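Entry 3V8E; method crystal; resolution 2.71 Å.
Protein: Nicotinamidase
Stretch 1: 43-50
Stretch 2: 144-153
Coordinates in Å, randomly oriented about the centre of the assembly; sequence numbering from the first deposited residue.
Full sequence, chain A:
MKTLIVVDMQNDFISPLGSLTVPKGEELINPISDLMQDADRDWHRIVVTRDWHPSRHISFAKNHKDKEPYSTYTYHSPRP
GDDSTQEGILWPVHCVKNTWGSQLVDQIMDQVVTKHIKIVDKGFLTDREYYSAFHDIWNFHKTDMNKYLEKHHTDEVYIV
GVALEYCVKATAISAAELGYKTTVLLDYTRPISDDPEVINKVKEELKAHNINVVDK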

ATOM      1  N   TRP A  43      12.384   7.962 -13.778  1.00 36.59           N
ATOM      2  CA  TRP A  43      12.475   7.296 -12.481  1.00 33.98           C
ATOM      3  C   TRP A  43      13.923   7.050 -12.151  1.00 33.53           C
ATOM      4  O   TRP A  43      14.599   6.282 -12.824  1.00 33.96           O
ATOM      5  CB  TRP A  43      11.734   5.970 -12.465  1.00 33.04           C
ATOM      6  CG  TRP A  43      10.292   6.014 -12.886  1.00 33.44           C
ATOM      7  CD1 TRP A  43       9.660   5.177 -13.800  1.00 33.70           C
ATOM      8  CD2 TRP A  43       9.235   6.926 -12.410  1.00 33.19           C
ATOM      9  NE1 TRP A  43       8.341   5.511 -13.936  1.00 34.16           N
ATOM     10  CE2 TRP A  43       8.018   6.547 -13.128  1.00 33.93           C
ATOM     11  CE3 TRP A  43       9.185   7.985 -11.518  1.00 32.81           C
ATOM     12  CZ2 TRP A  43       6.806   7.208 -12.931  1.00 34.26           C
ATOM     13  CZ3 TRP A  43       7.965   8.651 -11.333  1.00 33.24           C
ATOM     14  CH2 TRP A  43       6.804   8.269 -12.018  1.00 33.46           C
ATOM     15  N   HIS A  44      14.430   7.717 -11.130  1.00 32.48           N
ATOM     16  CA  HIS A  44      15.751   7.399 -10.633  1.00 31.69           C
ATOM     17  C   HIS A  44      15.726   6.071  -9.920  1.00 30.98           C
ATOM     18  O   HIS A  44      16.682   5.323  -9.994  1.00 31.62           O
ATOM     19  CB  HIS A  44      16.248   8.503  -9.717  1.00 31.39           C
ATOM     20  CG  HIS A  44      17.650   8.298  -9.242  1.00 31.77           C
ATOM     21  ND1 HIS A  44      18.709   8.318 -10.080  1.00 32.88           N
ATOM     22  CD2 HIS A  44      18.158   8.048  -7.973  1.00 31.32           C
ATOM     23  CE1 HIS A  44      19.838   8.098  -9.388  1.00 32.51           C
ATOM     24  NE2 HIS A  44      19.502   7.929  -8.093  1.00 32.06           N
ATOM     25  N   ARG A  45      14.637   5.789  -9.204  1.00 29.99           N
ATOM     26  CA  ARG A  45      14.429   4.523  -8.519  1.00 29.28           C
ATOM     27  C   ARG A  45      12.942   4.151  -8.512  1.00 28.07           C
ATOM     28  O   ARG A  45      12.061   5.014  -8.591  1.00 27.92           O
ATOM     29  CB  ARG A  45      14.939   4.561  -7.068  1.00 29.91           C
ATOM     30  CG  ARG A  45      16.442   4.403  -6.887  1.00 32.04           C
ATOM     31  CD  ARG A  45      16.953   3.180  -7.620  1.00 34.45           C
ATOM     32  NE  ARG A  45      18.274   2.748  -7.172  1.00 36.47           N
ATOM     33  CZ  ARG A  45      19.425   3.259  -7.605  1.00 39.39           C
ATOM     34  NH1 ARG A  45      19.443   4.253  -8.496  1.00 38.96           N
ATOM     35  NH2 ARG A  45      20.570   2.783  -7.122  1.00 41.03           N
ATOM     36  N   ILE A  46      12.693   2.851  -8.417  1.00 26.69           N
ATOM     37  CA  ILE A  46      11.376   2.302  -8.233  1.00 25.92           C
ATOM     38  C   ILE A  46      11.380   1.447  -6.966  1.00 25.14           C
ATOM     39  O   ILE A  46      12.299   0.689  -6.719  1.00 25.02           O
ATOM     40  CB  ILE A  46      10.966   1.435  -9.444  1.00 26.40           C
ATOM     41  CG1 ILE A  46      11.052   2.266 -10.740  1.00 26.97           C
ATOM     42  CG2 ILE A  46       9.585   0.806  -9.221  1.00 25.26           C
ATOM     43  CD1 ILE A  46      10.879   1.456 -12.001  1.00 27.68           C
ATOM     44  N   VAL A  47      10.348   1.568  -6.155  1.00 24.76           N
ATOM     45  CA  VAL A  47      10.228   0.694  -5.011  1.00 24.59           C
ATOM     46  C   VAL A  47       8.880   0.012  -5.123  1.00 24.27           C
ATOM     47  O   VAL A  47       7.879   0.683  -5.381  1.00 24.48           O
ATOM     48  CB  VAL A  47      10.308   1.497  -3.684  1.00 24.75           C
ATOM     49  CG1 VAL A  47      10.066   0.576  -2.494  1.00 24.60           C
ATOM     50  CG2 VAL A  47      11.648   2.230  -3.556  1.00 24.19           C
ATOM     51  N   VAL A  48       8.841  -1.307  -4.972  1.00 24.27           N
ATOM     52  CA  VAL A  48       7.536  -1.993  -4.875  1.00 24.75           C
ATOM     53  C   VAL A  48       7.305  -2.415  -3.440  1.00 24.84           C
ATOM     54  O   VAL A  48       8.274  -2.745  -2.741  1.00 25.22           O
ATOM     55  CB  VAL A  48       7.393  -3.211  -5.815  1.00 24.83           C
ATOM     56  CG1 VAL A  48       7.670  -2.800  -7.252  1.00 25.14           C
ATOM     57  CG2 VAL A  48       8.301  -4.355  -5.386  1.00 24.67           C
ATOM     58  N   THR A  49       6.046  -2.381  -2.995  1.00 24.85           N
ATOM     59  CA  THR A  49       5.706  -2.737  -1.603  1.00 25.09           C
ATOM     60  C   THR A  49       4.812  -3.977  -1.577  1.00 25.91           C
ATOM     61  O   THR A  49       4.099  -4.243  -2.538  1.00 26.94           O
ATOM     62  CB  THR A  49       4.981  -1.598  -0.845  1.00 24.48           C
ATOM     63  OG1 THR A  49       3.618  -1.539  -1.274  1.00 26.17           O
ATOM     64  CG2 THR A  49       5.613  -0.242  -1.099  1.00 23.65           C
ATOM     65  N   ARG A  50       4.836  -4.716  -0.472  1.00 26.48           N
ATOM     66  CA  ARG A  50       3.957  -5.874  -0.278  1.00 27.07           C
ATOM     67  C   ARG A  50       3.403  -5.922   1.137  1.00 28.29           C
ATOM     68  O   ARG A  50       4.135  -5.687   2.109  1.00 29.05           O
ATOM     69  CB  ARG A  50       4.710  -7.175  -0.517  1.00 26.36           C
ATOM     70  CG  ARG A  50       5.364  -7.268  -1.874  1.00 27.00           C
ATOM     71  CD  ARG A  50       6.002  -8.624  -2.071  1.00 27.13           C
ATOM     72  NE  ARG A  50       6.960  -8.894  -1.015  1.00 27.52           N
ATOM     73  CZ  ARG A  50       7.812  -9.914  -1.022  1.00 28.55           C
ATOM     74  NH1 ARG A  50       7.813 -10.747  -2.040  1.00 28.43           N
ATOM     75  NH2 ARG A  50       8.654 -10.102  -0.002  1.00 28.84           N
ATOM     76  N   ASP A 144      12.207   0.311   6.015  1.00 28.66           N
ATOM     77  CA  ASP A 144      13.417   0.954   5.552  1.00 28.19           C
ATOM     78  C   ASP A 144      13.154   1.962   4.418  1.00 27.70           C
ATOM     79  O   ASP A 144      14.090   2.470   3.797  1.00 28.67           O
ATOM     80  CB  ASP A 144      14.545  -0.057   5.270  1.00 28.68           C
ATOM     81  CG  ASP A 144      14.355  -0.854   4.004  1.00 28.65           C
ATOM     82  OD1 ASP A 144      13.228  -1.001   3.472  1.00 29.28           O
ATOM     83  OD2 ASP A 144      15.382  -1.388   3.554  1.00 28.86           O
ATOM     84  N   MET A 145      11.878   2.286   4.203  1.00 26.43           N
ATOM     85  CA  MET A 145      11.457   3.096   3.056  1.00 25.91           C
ATOM     86  C   MET A 145      12.128   4.451   3.042  1.00 26.76           C
ATOM     87  O   MET A 145      12.801   4.817   2.066  1.00 27.30           O
ATOM     88  CB  MET A 145       9.937   3.279   3.024  1.00 25.38           C
ATOM     89  CG  MET A 145       9.413   4.068   1.831  1.00 25.36           C
ATOM     90  SD  MET A 145       9.593   3.231   0.222  1.00 26.25           S
ATOM     91  CE  MET A 145       8.096   2.239   0.179  1.00 23.95           C
ATOM     92  N   ASN A 146      11.952   5.196   4.127  1.00 26.85           N
ATOM     93  CA  ASN A 146      12.478   6.522   4.175  1.00 27.14           C
ATOM     94  C   ASN A 146      13.981   6.518   3.990  1.00 27.86           C
ATOM     95  O   ASN A 146      14.500   7.299   3.212  1.00 28.74           O
ATOM     96  CB  ASN A 146      12.068   7.238   5.447  1.00 27.99           C
ATOM     97  CG  ASN A 146      12.425   8.710   5.406  1.00 29.81           C
ATOM     98  OD1 ASN A 146      12.327   9.367   4.370  1.00 30.16           O
ATOM     99  ND2 ASN A 146      12.866   9.228   6.527  1.00 31.21           N
ATOM    100  N   LYS A 147      14.684   5.614   4.667  1.00 28.04           N
ATOM    101  CA  LYS A 147      16.137   5.558   4.534  1.00 28.26           C
ATOM    102  C   LYS A 147      16.554   5.277   3.092  1.00 28.12           C
ATOM    103  O   LYS A 147      17.531   5.847   2.604  1.00 28.59           O
ATOM    104  CB  LYS A 147      16.727   4.514   5.480  1.00 28.37           C
ATOM    105  CG  LYS A 147      16.660   4.921   6.939  1.00 29.58           C
ATOM    106  CD  LYS A 147      17.775   5.895   7.240  1.00 30.76           C
ATOM    107  CE  LYS A 147      17.503   6.753   8.458  1.00 31.83           C
ATOM    108  NZ  LYS A 147      18.820   7.424   8.721  1.00 33.98           N
ATOM    109  N   TYR A 148      15.803   4.402   2.415  1.00 27.33           N
ATOM    110  CA  TYR A 148      16.110   4.020   1.036  1.00 26.88           C
ATOM    111  C   TYR A 148      15.957   5.238   0.138  1.00 27.07           C
ATOM    112  O   TYR A 148      16.861   5.572  -0.614  1.00 27.50           O
ATOM    113  CB  TYR A 148      15.194   2.889   0.557  1.00 25.97           C
ATOM    114  CG  TYR A 148      15.539   2.389  -0.819  1.00 26.13           C
ATOM    115  CD1 TYR A 148      14.817   2.814  -1.940  1.00 26.04           C
ATOM    116  CD2 TYR A 148      16.605   1.500  -1.012  1.00 26.62           C
ATOM    117  CE1 TYR A 148      15.139   2.357  -3.213  1.00 26.50           C
ATOM    118  CE2 TYR A 148      16.933   1.023  -2.274  1.00 27.04           C
ATOM    119  CZ  TYR A 148      16.206   1.457  -3.376  1.00 27.39           C
ATOM    120  OH  TYR A 148      16.545   0.999  -4.636  1.00 27.72           O
ATOM    121  N   LEU A 149      14.815   5.905   0.245  1.00 26.57           N
ATOM    122  CA  LEU A 149      14.551   7.099  -0.525  1.00 27.16           C
ATOM    123  C   LEU A 149      15.641   8.134  -0.310  1.00 28.58           C
ATOM    124  O   LEU A 149      16.095   8.755  -1.272  1.00 29.26           O
ATOM    125  CB  LEU A 149      13.173   7.685  -0.170  1.00 26.57           C
ATOM    126  CG  LEU A 149      11.922   6.814  -0.345  1.00 25.47           C
ATOM    127  CD1 LEU A 149      10.690   7.639  -0.027  1.00 25.69           C
ATOM    128  CD2 LEU A 149      11.808   6.245  -1.743  1.00 24.77           C
ATOM    129  N   GLU A 150      16.067   8.320   0.942  1.00 29.70           N
ATOM    130  CA  GLU A 150      17.115   9.289   1.240  1.00 31.57           C
ATOM    131  C   GLU A 150      18.446   8.920   0.606  1.00 32.30           C
ATOM    132  O   GLU A 150      19.093   9.763   0.003  1.00 33.07           O
ATOM    133  CB  GLU A 150      17.261   9.525   2.721  1.00 32.81           C
ATOM    134  CG  GLU A 150      16.173  10.418   3.258  1.00 35.63           C
ATOM    135  CD  GLU A 150      16.105  10.440   4.772  1.00 39.78           C
ATOM    136  OE1 GLU A 150      16.737   9.568   5.434  1.00 42.64           O
ATOM    137  OE2 GLU A 150      15.397  11.330   5.311  1.00 42.59           O
ATOM    138  N   LYS A 151      18.829   7.653   0.704  1.00 32.54           N
ATOM    139  CA  LYS A 151      20.061   7.185   0.103  1.00 33.44           C
ATOM    140  C   LYS A 151      20.099   7.512  -1.384  1.00 33.78           C
ATOM    141  O   LYS A 151      21.155   7.854  -1.925  1.00 34.83           O
ATOM    142  CB  LYS A 151      20.205   5.679   0.267  1.00 34.29           C
ATOM    143  CG  LYS A 151      21.649   5.262   0.429  1.00 36.57           C
ATOM    144  CD  LYS A 151      22.053   4.211  -0.592  1.00 39.02           C
ATOM    145  CE  LYS A 151      23.410   3.593  -0.237  1.00 41.03           C
ATOM    146  NZ  LYS A 151      24.266   4.497   0.602  1.00 42.13           N
ATOM    147  N   HIS A 152      18.939   7.410  -2.027  1.00 31.77           N
ATOM    148  CA  HIS A 152      18.837   7.598  -3.451  1.00 31.13           C
ATOM    149  C   HIS A 152      18.348   8.968  -3.854  1.00 31.64           C
ATOM    150  O   HIS A 152      17.767   9.139  -4.937  1.00 32.45           O
ATOM    151  CB  HIS A 152      18.021   6.467  -4.033  1.00 30.08           C
ATOM    152  CG  HIS A 152      18.693   5.144  -3.854  1.00 30.78           C
ATOM    153  ND1 HIS A 152      19.891   4.867  -4.419  1.00 32.01           N
ATOM    154  CD2 HIS A 152      18.353   4.038  -3.088  1.00 30.12           C
ATOM    155  CE1 HIS A 152      20.288   3.635  -4.041  1.00 31.92           C
ATOM    156  NE2 HIS A 152      19.351   3.126  -3.230  1.00 30.77           N
ATOM    157  N   HIS A 153      18.583   9.955  -2.987  1.00 30.68           N
ATOM    158  CA  HIS A 153      18.417  11.356  -3.340  1.00 30.69           C
ATOM    159  C   HIS A 153      17.042  11.718  -3.817  1.00 30.50           C
ATOM    160  O   HIS A 153      16.886  12.540  -4.716  1.00 31.58           O
ATOM    161  CB  HIS A 153      19.434  11.720  -4.398  1.00 31.39           C
ATOM    162  CG  HIS A 153      20.851  11.435  -3.990  1.00 32.10           C
ATOM    163  ND1 HIS A 153      21.685  10.676  -4.736  1.00 32.30           N
ATOM    164  CD2 HIS A 153      21.574  11.832  -2.865  1.00 32.29           C
ATOM    165  CE1 HIS A 153      22.886  10.611  -4.132  1.00 32.60           C
ATOM    166  NE2 HIS A 153      22.816  11.322  -2.990  1.00 32.75           N
TER
HETATM  167  O   HOH W   1      21.744   7.019  -6.187  1.00 31.16           O
HETATM  168  O   HOH W   2      14.850  -0.237  -6.559  1.00 31.47           O

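When a helix packs on a β-strand, the strand offers alternate side chains and the helix offers one face, with residues three or four apart; this pair in nicotinamidase illustrates the rule. The strand through Arg45–Arg50 and the helix 145–151 run at 169°, their axes approaching to 10.3 Å, so Val47 lies opposite Met145 while Arg45 lies opposite His152, just past the helix. Strand alternation selects the contacts: Arg45 and Val47 point toward the helix, Ile46 and Val48 away.

At the more buried end the atoms that touch are all carbons. Val47 CG1 meets Met145 CE at 3.7 Å, and Val47 CG2 lies 3.5 Å from Tyr148 CE1. Met145 starts out sideways, but its bent chain brings CE within 3.7 Å of Thr49 CG2 as well; the Thr49 hydroxyl is bonded elsewhere in the structure.

Toward the more exposed end, polar groups meet without any direct hydrogen bond between the stretches. The Arg45 guanidinium lies over one face of the His152 ring, with Arg45 NH2 3.2 Å from His152 CE1, while Tyr148 OH lies at the edge of the guanidinium, near its plane, 3.5 Å from Arg45 NE. Water supplies the missing links: one molecule donates to Ile46 O (2.7 Å from the water O) and bonds Tyr148 OH (2.8 Å from that O), and another joins His44 NE2 to His152 ND1, the latter bond weak.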